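Local coordinates for effector protein HopAB2 (Pseudomonas syringae pv. tomato, PDB 3HGL) that is recognised through this domain by the tomato kinase Pto, which triggers immunity, and in susceptible plants acts as a virulence factor suppressing programmed cell death, at residues I23-R27 / L75-H80. Residue numbers count along the deposited sequence, not the author numbering.
Sequences ISHTR and LRRAVH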
loop_
_atom_site.group_PDB
_atom_site.type_symbol
_atom_site.label_atom_id
_atom_site.label_comp_id
_atom_site.label_asym_id
_atom_site.label_seq_id
_atom_site.Cartn_x
_atom_site.Cartn_y
_atom_site.Cartn_z
ATOM N N ILE A 23 -0.034 -9.714 -1.986
ATOM C CA ILE A 23 -0.604 -8.464 -2.469
ATOM C C ILE A 23 -2.117 -8.427 -2.642
ATOM O O ILE A 23 -2.696 -7.341 -2.732
ATOM C CB ILE A 23 0.099 -7.971 -3.767
ATOM C CG1 ILE A 23 0.067 -9.046 -4.847
ATOM C CG2 ILE A 23 1.537 -7.583 -3.449
ATOM C CD1 ILE A 23 0.558 -8.538 -6.199
ATOM N N SER A 24 -2.770 -9.587 -2.688
ATOM C CA SER A 24 -4.228 -9.584 -2.797
ATOM C C SER A 24 -4.717 -9.090 -1.431
ATOM O O SER A 24 -5.681 -8.330 -1.336
ATOM C CB SER A 24 -4.782 -10.991 -3.105
ATOM O OG SER A 24 -4.606 -11.894 -2.020
ATOM N N HIS A 25 -4.024 -9.511 -0.378
ATOM C CA HIS A 25 -4.364 -9.082 0.977
ATOM C C HIS A 25 -3.994 -7.606 1.149
ATOM O O HIS A 25 -4.716 -6.839 1.782
ATOM C CB HIS A 25 -3.618 -9.937 2.015
ATOM C CG HIS A 25 -3.780 -9.458 3.429
ATOM N ND1 HIS A 25 -2.936 -8.533 4.004
ATOM C CD2 HIS A 25 -4.704 -9.759 4.372
ATOM C CE1 HIS A 25 -3.330 -8.284 5.240
ATOM N NE2 HIS A 25 -4.402 -9.015 5.488
ATOM N N THR A 26 -2.870 -7.202 0.567
ATOM C CA THR A 26 -2.446 -5.811 0.682
ATOM C C THR A 26 -3.484 -4.902 0.029
ATOM O O THR A 26 -3.766 -3.819 0.537
ATOM C CB THR A 26 -1.069 -5.587 0.030
ATOM O OG1 THR A 26 -0.158 -6.577 0.518
ATOM C CG2 THR A 26 -0.528 -4.196 0.383
ATOM N N ARG A 27 -4.058 -5.338 -1.092
ATOM C CA ARG A 27 -5.077 -4.532 -1.762
ATOM C C ARG A 27 -6.264 -4.305 -0.828
ATOM O O ARG A 27 -6.799 -3.199 -0.753
ATOM C CB ARG A 27 -5.585 -5.216 -3.039
ATOM C CG ARG A 27 -4.593 -5.273 -4.191
ATOM C CD ARG A 27 -5.302 -5.746 -5.470
ATOM N NE ARG A 27 -6.337 -4.802 -5.880
ATOM C CZ ARG A 27 -7.411 -5.133 -6.592
ATOM N NH1 ARG A 27 -7.594 -6.387 -6.972
ATOM N NH2 ARG A 27 -8.307 -4.210 -6.926
ATOM N N LEU A 75 -1.216 -1.958 -7.580
ATOM C CA LEU A 75 -1.520 -3.241 -6.950
ATOM C C LEU A 75 -2.588 -4.000 -7.730
ATOM O O LEU A 75 -2.488 -5.213 -7.917
ATOM C CB LEU A 75 -1.996 -3.036 -5.508
ATOM C CG LEU A 75 -0.917 -2.681 -4.478
ATOM C CD1 LEU A 75 -1.576 -2.353 -3.142
ATOM C CD2 LEU A 75 0.053 -3.846 -4.329
ATOM N N ARG A 76 -3.608 -3.279 -8.184
ATOM C CA ARG A 76 -4.690 -3.896 -8.942
ATOM C C ARG A 76 -4.147 -4.536 -10.213
ATOM O O ARG A 76 -4.468 -5.686 -10.525
ATOM C CB ARG A 76 -5.759 -2.860 -9.303
ATOM C CG ARG A 76 -6.928 -3.442 -10.099
ATOM C CD ARG A 76 -8.009 -2.409 -10.398
ATOM N NE ARG A 76 -7.508 -1.301 -11.205
ATOM C CZ ARG A 76 -7.292 -0.075 -10.740
ATOM N NH1 ARG A 76 -7.537 0.207 -9.465
ATOM N NH2 ARG A 76 -6.824 0.867 -11.547
ATOM N N ARG A 77 -3.328 -3.791 -10.950
ATOM C CA ARG A 77 -2.753 -4.322 -12.180
ATOM C C ARG A 77 -1.807 -5.484 -11.888
ATOM O O ARG A 77 -1.779 -6.462 -12.632
ATOM C CB ARG A 77 -2.012 -3.223 -12.949
ATOM C CG ARG A 77 -2.928 -2.226 -13.654
ATOM C CD ARG A 77 -2.121 -1.264 -14.529
ATOM N NE ARG A 77 -1.320 -0.330 -13.741
ATOM C CZ ARG A 77 -1.821 0.706 -13.073
ATOM N NH1 ARG A 77 -3.126 0.947 -13.096
ATOM N NH2 ARG A 77 -1.015 1.497 -12.376
ATOM N N ALA A 78 -1.046 -5.389 -10.799
ATOM C CA ALA A 78 -0.112 -6.454 -10.439
ATOM C C ALA A 78 -0.831 -7.779 -10.186
ATOM O O ALA A 78 -0.411 -8.829 -10.675
ATOM C CB ALA A 78 0.693 -6.054 -9.209
ATOM N N VAL A 79 -1.911 -7.726 -9.411
ATOM C CA VAL A 79 -2.683 -8.923 -9.094
ATOM C C VAL A 79 -3.253 -9.540 -10.364
ATOM O O VAL A 79 -3.235 -10.757 -10.533
ATOM C CB VAL A 79 -3.849 -8.601 -8.130
ATOM C CG1 VAL A 79 -4.745 -9.824 -7.961
ATOM C CG2 VAL A 79 -3.298 -8.161 -6.780
ATOM N N HIS A 80 -3.749 -8.690 -11.258
ATOM C CA HIS A 80 -4.328 -9.157 -12.509
ATOM C C HIS A 80 -3.273 -9.539 -13.548
ATOM O O HIS A 80 -3.374 -10.597 -14.171
ATOM C CB HIS A 80 -5.279 -8.098 -13.073
ATOM C CG HIS A 80 -6.499 -7.883 -12.233
ATOM N ND1 HIS A 80 -7.402 -8.888 -11.962
ATOM C CD2 HIS A 80 -6.952 -6.787 -11.578
ATOM C CE1 HIS A 80 -8.356 -8.422 -11.175
ATOM N NE2 HIS A 80 -8.106 -7.149 -10.926
HETATM O O HOH W 1 -8.447 -1.138 -7.038
#
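The N-terminal turn of helix 23-35 meets the C-terminal end of helix 66-80 in the all-helical Pto-interaction domain; the segments run roughly antiparallel (149°), their axes 9.7 Å apart. I23 reaches across with CD1, 3.9 Å from both A78 CB and V79 CG2, while its CG2 lies 4.1 Å from L75 CD2. Helix 5-18 packs against this apolar patch: L16 touches I23 and T26, V13 touches L75 and A78. S24 brings its backbone close, CA to V79 CG2 at 4.3 Å; its hydroxyl is hydrogen-bonded to D22. T26 offers CG2 to L75 CD1 (4.1 Å), while its OG1 hydrogen-bonds to E45 and D22 O. R27 is a knob in the hole formed by L75, R76, V79 and H80, with CD 3.4 Å from V79 CG2 and the guanidinium face over R76 CG. A water accepts from R27 NH2 (3.1 Å) and R76 NH1 (2.9 Å), bridging like charges. With no direct hydrogen bond or salt bridge between the segments, cohesion rests on aliphatic contact, including the arginine's methylenes.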